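Local structure of 6-phosphogluconolactonase (Leishmania braziliensis, 3CSS) at residues A[170-175]-A[204-209]; A[208-213]-A[246-251]. The protein probably catalyses the hydrolysis of 6-phosphogluconolactone to 6-phosphogluconate, the second step of the oxidative pentose phosphate pathway. All coordinates share one frame; numbering follows the deposited sequence.

Interaction 1 of 2, residues A[170-175]-A[204-209]; sequences ASIFPD and LSKTVI
Ala-170 opens the contact lightly, its CB lying 4.4 Å from CD1 of Ile-209, at the outer limit of apolar touch. Ser-171 turns to other partners, its N hydrogen-bonded to OG1 of Thr-203 on strand 201-204. Ile-172 then does most of the work. Its CG1 stands anti to the carbonyl carbon (chi1 -60°), and CD1 continues outward (chi2 165°) to meet Ile-209 tip to tip. Ile-172 CD1 and Ile-209 CD1 are 3.7 Å apart. The same Ile-172 CD1 rests 3.6 Å from the carbonyl O of Leu-204 and 4.1 Å from CG of Lys-206. In this alpha/beta fold, the loop after strand 158-162 thus packs one methyl on the junction of strand 201-204 and helix 206-211. OG of Ser-205, the N-cap, accepts a weak bond from Val-208 N (3.4 Å) and is also hydrogen-bonded to His-184 O. Of the Lys-206 side chain, CG does the touching; the chain bends at chi3 and NZ leads away to a salt bridge with Glu-182. The contact is therefore mostly apolar, methyl against methyl, methylene and backbone, held by shape and burial, while the polar ends of Ser-205 and Lys-206 find their partners away from the interface between the two segments.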
loop_
_atom_site.group_PDB
_atom_site.type_symbol
_atom_site.label_atom_id
_atom_site.label_comp_id
_atom_site.label_asym_id
_atom_site.label_seq_id
_atom_site.Cartn_x
_atom_site.Cartn_y
_atom_site.Cartn_z
ATOM N N ALA A 170 4.228 -0.429 3.035
ATOM C CA ALA A 170 3.014 -1.131 3.470
ATOM C C ALA A 170 3.155 -1.439 4.972
ATOM O O ALA A 170 3.514 -0.539 5.716
ATOM C CB ALA A 170 2.799 -2.396 2.626
ATOM N N SER A 171 2.867 -2.656 5.431
ATOM C CA SER A 171 3.312 -3.070 6.798
ATOM C C SER A 171 4.325 -4.217 6.695
ATOM O O SER A 171 4.318 -5.173 7.487
ATOM C CB SER A 171 2.138 -3.395 7.725
ATOM O OG SER A 171 1.528 -2.194 8.182
ATOM N N ILE A 172 5.218 -4.081 5.705
ATOM C CA ILE A 172 6.305 -5.024 5.502
ATOM C C ILE A 172 7.510 -4.427 6.247
ATOM O O ILE A 172 8.279 -3.619 5.678
ATOM C CB ILE A 172 6.597 -5.239 3.987
ATOM C CG1 ILE A 172 5.341 -5.802 3.292
ATOM C CG2 ILE A 172 7.790 -6.197 3.827
ATOM C CD1 ILE A 172 5.339 -5.724 1.752
ATOM N N PHE A 173 7.597 -4.750 7.540
ATOM C CA PHE A 173 8.609 -4.182 8.440
ATOM C C PHE A 173 9.880 -5.023 8.463
ATOM O O PHE A 173 9.821 -6.239 8.281
ATOM C CB PHE A 173 8.067 -4.047 9.872
ATOM C CG PHE A 173 7.069 -2.930 10.039
ATOM C CD1 PHE A 173 7.484 -1.608 10.188
ATOM C CD2 PHE A 173 5.713 -3.190 10.025
ATOM C CE1 PHE A 173 6.572 -0.586 10.335
ATOM C CE2 PHE A 173 4.796 -2.172 10.163
ATOM C CZ PHE A 173 5.223 -0.868 10.309
ATOM N N PRO A 174 11.026 -4.377 8.748
ATOM C CA PRO A 174 12.248 -5.148 9.000
ATOM C C PRO A 174 12.035 -6.194 10.090
ATOM O O PRO A 174 11.375 -5.921 11.095
ATOM C CB PRO A 174 13.260 -4.086 9.467
ATOM C CG PRO A 174 12.718 -2.792 9.105
ATOM C CD PRO A 174 11.235 -2.929 8.880
ATOM N N ASP A 175 12.554 -7.392 9.851
ATOM C CA ASP A 175 12.526 -8.505 10.803
ATOM C C ASP A 175 11.111 -8.878 11.302
ATOM O O ASP A 175 10.927 -9.343 12.446
ATOM C CB ASP A 175 13.510 -8.221 11.954
ATOM C CG ASP A 175 14.916 -7.909 11.451
ATOM O OD1 ASP A 175 15.562 -8.789 10.857
ATOM O OD2 ASP A 175 15.372 -6.745 11.603
ATOM N N LEU A 204 -0.616 -6.603 2.411
ATOM C CA LEU A 204 -0.318 -7.259 1.159
ATOM C C LEU A 204 1.147 -7.695 1.208
ATOM O O LEU A 204 2.003 -6.998 1.777
ATOM C CB LEU A 204 -0.584 -6.332 -0.021
ATOM C CG LEU A 204 -2.033 -5.911 -0.268
ATOM C CD1 LEU A 204 -2.139 -4.986 -1.480
ATOM C CD2 LEU A 204 -2.975 -7.140 -0.370
ATOM N N SER A 205 1.422 -8.865 0.634
ATOM C CA SER A 205 2.764 -9.415 0.640
ATOM C C SER A 205 3.619 -8.800 -0.449
ATOM O O SER A 205 3.113 -8.161 -1.358
ATOM C CB SER A 205 2.692 -10.931 0.438
ATOM O OG SER A 205 2.143 -11.219 -0.845
ATOM N N LYS A 206 4.929 -9.002 -0.355
ATOM C CA LYS A 206 5.847 -8.589 -1.419
ATOM C C LYS A 206 5.371 -9.088 -2.780
ATOM O O LYS A 206 5.423 -8.365 -3.766
ATOM C CB LYS A 206 7.262 -9.106 -1.139
ATOM C CG LYS A 206 7.902 -8.507 0.080
ATOM C CD LYS A 206 9.361 -8.943 0.268
ATOM C CE LYS A 206 9.498 -10.422 0.458
ATOM N NZ LYS A 206 10.956 -10.809 0.604
ATOM N N THR A 207 4.927 -10.343 -2.825
ATOM C CA THR A 207 4.465 -10.982 -4.067
ATOM C C THR A 207 3.353 -10.197 -4.747
ATOM O O THR A 207 3.397 -9.936 -5.951
ATOM C CB THR A 207 3.977 -12.416 -3.784
ATOM O OG1 THR A 207 4.994 -13.125 -3.069
ATOM C CG2 THR A 207 3.695 -13.150 -5.094
ATOM N N VAL A 208 2.339 -9.825 -3.976
ATOM C CA VAL A 208 1.206 -9.079 -4.541
ATOM C C VAL A 208 1.720 -7.780 -5.129
ATOM O O VAL A 208 1.385 -7.401 -6.246
ATOM C CB VAL A 208 0.118 -8.797 -3.499
ATOM C CG1 VAL A 208 -0.978 -7.931 -4.090
ATOM C CG2 VAL A 208 -0.467 -10.098 -2.962
ATOM N N ILE A 209 2.562 -7.089 -4.369
ATOM C CA ILE A 209 3.114 -5.813 -4.836
ATOM C C ILE A 209 3.935 -5.980 -6.120
ATOM O O ILE A 209 3.836 -5.165 -7.047
ATOM C CB ILE A 209 3.912 -5.123 -3.692
ATOM C CG1 ILE A 209 2.951 -4.783 -2.559
ATOM C CG2 ILE A 209 4.577 -3.862 -4.185
ATOM C CD1 ILE A 209 3.617 -4.411 -1.249
#

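Interaction 2 of 2, residues A[208-213]-A[246-251]; sequences VIQYAK and LRDCRG. Unlike the reference sequence in segment 208-213: Tyr-211 (reference His).
Arg-250 lies alongside Tyr-211 and can be followed outward atom by atom. At its root, Arg-250 N donates to Gln-210 O (2.8 Å), and CB of Arg-250 rests 3.2 Å from Gln-210 O. CG stays close to it as well, before the chain, extended from CG to NE, runs on to the ring. CD of Arg-250 comes 3.5 Å from Tyr-211 CE2. NE of Arg-250 is closer still, 3.3 Å from Tyr-211 CE2, and CZ lies over the face, 26° off the ring normal. The planes are only 6° apart, a parallel guanidinium-aromatic stack with cation-pi character. Arg-250 NH1 sits over the ring centre yet still donates to Gln-210 O (3.1 Å), which lies near the guanidinium plane. The carbonyl is thus gripped by two donors from opposite faces, NH1 standing well above its plane. In this Rossmann-like alpha/beta fold, the grip joins the C-terminal part of helix 206-211 to the loop entering strand 252-257, just where strand 214-219 begins beside it. Water 3 bridges Arg-250 NH1 and Gln-210 OE1; Gln-210 NE2 bonds to Phe-245 O and, through water 2, to Asp-248 OD2. Deeper in, CG2 of Ile-209 packs 3.8 Å from CD2 of Leu-246. Water 1 donates to the carbonyls of Ile-209 and Ala-212 and accepts from Gly-251 N, while Gly-251 CA makes a CA-H...O contact with Ala-212 O.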
loop_
_atom_site.group_PDB
_atom_site.type_symbol
_atom_site.label_atom_id
_atom_site.label_comp_id
_atom_site.label_asym_id
_atom_site.label_seq_id
_atom_site.Cartn_x
_atom_site.Cartn_y
_atom_site.Cartn_z
ATOM N N VAL A 208 2.339 -9.825 -3.976
ATOM C CA VAL A 208 1.206 -9.079 -4.541
ATOM C C VAL A 208 1.720 -7.780 -5.129
ATOM O O VAL A 208 1.385 -7.401 -6.246
ATOM C CB VAL A 208 0.118 -8.797 -3.499
ATOM C CG1 VAL A 208 -0.978 -7.931 -4.090
ATOM C CG2 VAL A 208 -0.467 -10.098 -2.962
ATOM N N ILE A 209 2.562 -7.089 -4.369
ATOM C CA ILE A 209 3.114 -5.813 -4.836
ATOM C C ILE A 209 3.935 -5.980 -6.120
ATOM O O ILE A 209 3.836 -5.165 -7.047
ATOM C CB ILE A 209 3.912 -5.123 -3.692
ATOM C CG1 ILE A 209 2.951 -4.783 -2.559
ATOM C CG2 ILE A 209 4.577 -3.862 -4.185
ATOM C CD1 ILE A 209 3.617 -4.411 -1.249
ATOM N N GLN A 210 4.690 -7.074 -6.194
ATOM C CA GLN A 210 5.557 -7.367 -7.331
ATOM C C GLN A 210 4.807 -7.855 -8.592
ATOM O O GLN A 210 5.402 -7.920 -9.668
ATOM C CB GLN A 210 6.631 -8.368 -6.912
ATOM C CG GLN A 210 7.638 -7.776 -5.942
ATOM C CD GLN A 210 8.584 -8.802 -5.379
ATOM O OE1 GLN A 210 8.229 -9.979 -5.286
ATOM N NE2 GLN A 210 9.779 -8.375 -4.976
ATOM N N TYR A 211 3.539 -8.233 -8.438
ATOM C CA TYR A 211 2.686 -8.583 -9.564
ATOM C C TYR A 211 1.709 -7.455 -9.969
ATOM O O TYR A 211 0.975 -7.592 -10.962
ATOM C CB TYR A 211 1.916 -9.850 -9.259
ATOM C CG TYR A 211 2.707 -11.111 -9.484
ATOM C CD1 TYR A 211 3.076 -11.932 -8.436
ATOM C CD2 TYR A 211 3.065 -11.489 -10.768
ATOM C CE1 TYR A 211 3.783 -13.101 -8.661
ATOM C CE2 TYR A 211 3.779 -12.660 -11.010
ATOM C CZ TYR A 211 4.137 -13.467 -9.947
ATOM O OH TYR A 211 4.851 -14.640 -10.180
ATOM N N ALA A 212 1.692 -6.357 -9.223
ATOM C CA ALA A 212 0.815 -5.238 -9.535
ATOM C C ALA A 212 1.248 -4.587 -10.848
ATOM O O ALA A 212 2.432 -4.593 -11.206
ATOM C CB ALA A 212 0.793 -4.199 -8.378
ATOM N N LYS A 213 0.278 -4.030 -11.574
ATOM C CA LYS A 213 0.570 -3.329 -12.827
ATOM C C LYS A 213 1.359 -2.035 -12.664
ATOM O O LYS A 213 2.270 -1.753 -13.448
ATOM C CB LYS A 213 -0.735 -3.069 -13.599
ATOM C CG LYS A 213 -1.516 -4.330 -13.921
ATOM C CD LYS A 213 -0.704 -5.333 -14.717
ATOM C CE LYS A 213 -1.587 -6.438 -15.275
ATOM N NZ LYS A 213 -0.801 -7.420 -16.074
ATOM N N LEU A 246 11.141 -3.713 -3.983
ATOM C CA LEU A 246 10.466 -3.008 -5.097
ATOM C C LEU A 246 11.222 -3.081 -6.437
ATOM O O LEU A 246 10.624 -3.004 -7.513
ATOM C CB LEU A 246 10.215 -1.551 -4.704
ATOM C CG LEU A 246 9.178 -1.325 -3.617
ATOM C CD1 LEU A 246 9.158 0.158 -3.213
ATOM C CD2 LEU A 246 7.760 -1.832 -4.035
ATOM N N ARG A 247 12.532 -3.294 -6.375
ATOM C CA ARG A 247 13.351 -3.439 -7.575
ATOM C C ARG A 247 12.903 -4.618 -8.436
ATOM O O ARG A 247 13.191 -4.653 -9.642
ATOM C CB ARG A 247 14.824 -3.621 -7.208
ATOM C CG ARG A 247 15.486 -2.396 -6.595
ATOM C CD ARG A 247 16.995 -2.553 -6.461
ATOM N NE ARG A 247 17.625 -2.584 -7.782
ATOM C CZ ARG A 247 17.939 -1.496 -8.474
ATOM N NH1 ARG A 247 17.714 -0.280 -7.993
ATOM N NH2 ARG A 247 18.487 -1.620 -9.672
ATOM N N ASP A 248 12.244 -5.595 -7.811
ATOM C CA ASP A 248 11.788 -6.813 -8.477
ATOM C C ASP A 248 10.311 -6.791 -8.879
ATOM O O ASP A 248 9.747 -7.830 -9.250
ATOM C CB ASP A 248 12.071 -8.029 -7.600
ATOM C CG ASP A 248 13.543 -8.304 -7.439
ATOM O OD1 ASP A 248 14.294 -8.122 -8.414
ATOM O OD2 ASP A 248 13.935 -8.695 -6.315
ATOM N N CYS A 249 9.702 -5.608 -8.828
ATOM C CA CYS A 249 8.350 -5.423 -9.320
ATOM C C CYS A 249 8.298 -5.692 -10.803
ATOM O O CYS A 249 9.159 -5.281 -11.567
ATOM C CB CYS A 249 7.845 -4.016 -9.078
ATOM S SG CYS A 249 7.416 -3.689 -7.332
ATOM N N ARG A 250 7.285 -6.428 -11.192
ATOM C CA ARG A 250 7.038 -6.692 -12.630
ATOM C C ARG A 250 6.289 -5.551 -13.305
ATOM O O ARG A 250 6.306 -5.440 -14.544
ATOM C CB ARG A 250 6.250 -7.982 -12.795
ATOM C CG ARG A 250 6.994 -9.164 -12.242
ATOM C CD ARG A 250 6.150 -10.397 -12.267
ATOM N NE ARG A 250 6.846 -11.522 -11.656
ATOM C CZ ARG A 250 6.982 -11.716 -10.344
ATOM N NH1 ARG A 250 6.479 -10.859 -9.468
ATOM N NH2 ARG A 250 7.624 -12.793 -9.900
ATOM N N GLY A 251 5.601 -4.737 -12.503
ATOM C CA GLY A 251 4.889 -3.568 -12.991
ATOM C C GLY A 251 5.767 -2.342 -13.034
ATOM O O GLY A 251 6.975 -2.420 -12.780
HETATM O O HOH W 1 4.664 -4.728 -9.699
HETATM O O HOH W 2 12.449 -9.347 -4.266
HETATM O O HOH W 3 7.026 -11.972 -6.761
#

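Overall arrangement
Helix 206-211 illustrates how one short element can be held differently along its length. Interaction 1 meets its start and the end of strand 201-204, in the buried interior, and is small and mostly apolar. Interaction 2 lies farther from the chain centre, buries more than twice the surface, and is only partly buried: backbone bonding, a cationic stack and bridging waters serve where the helix gives way to strand 214-219. Ile-209 is shared, turning different methyls to the two partners, so the contacts are continuous through one side chain. Of the two, the one nearer the surface is the more polar.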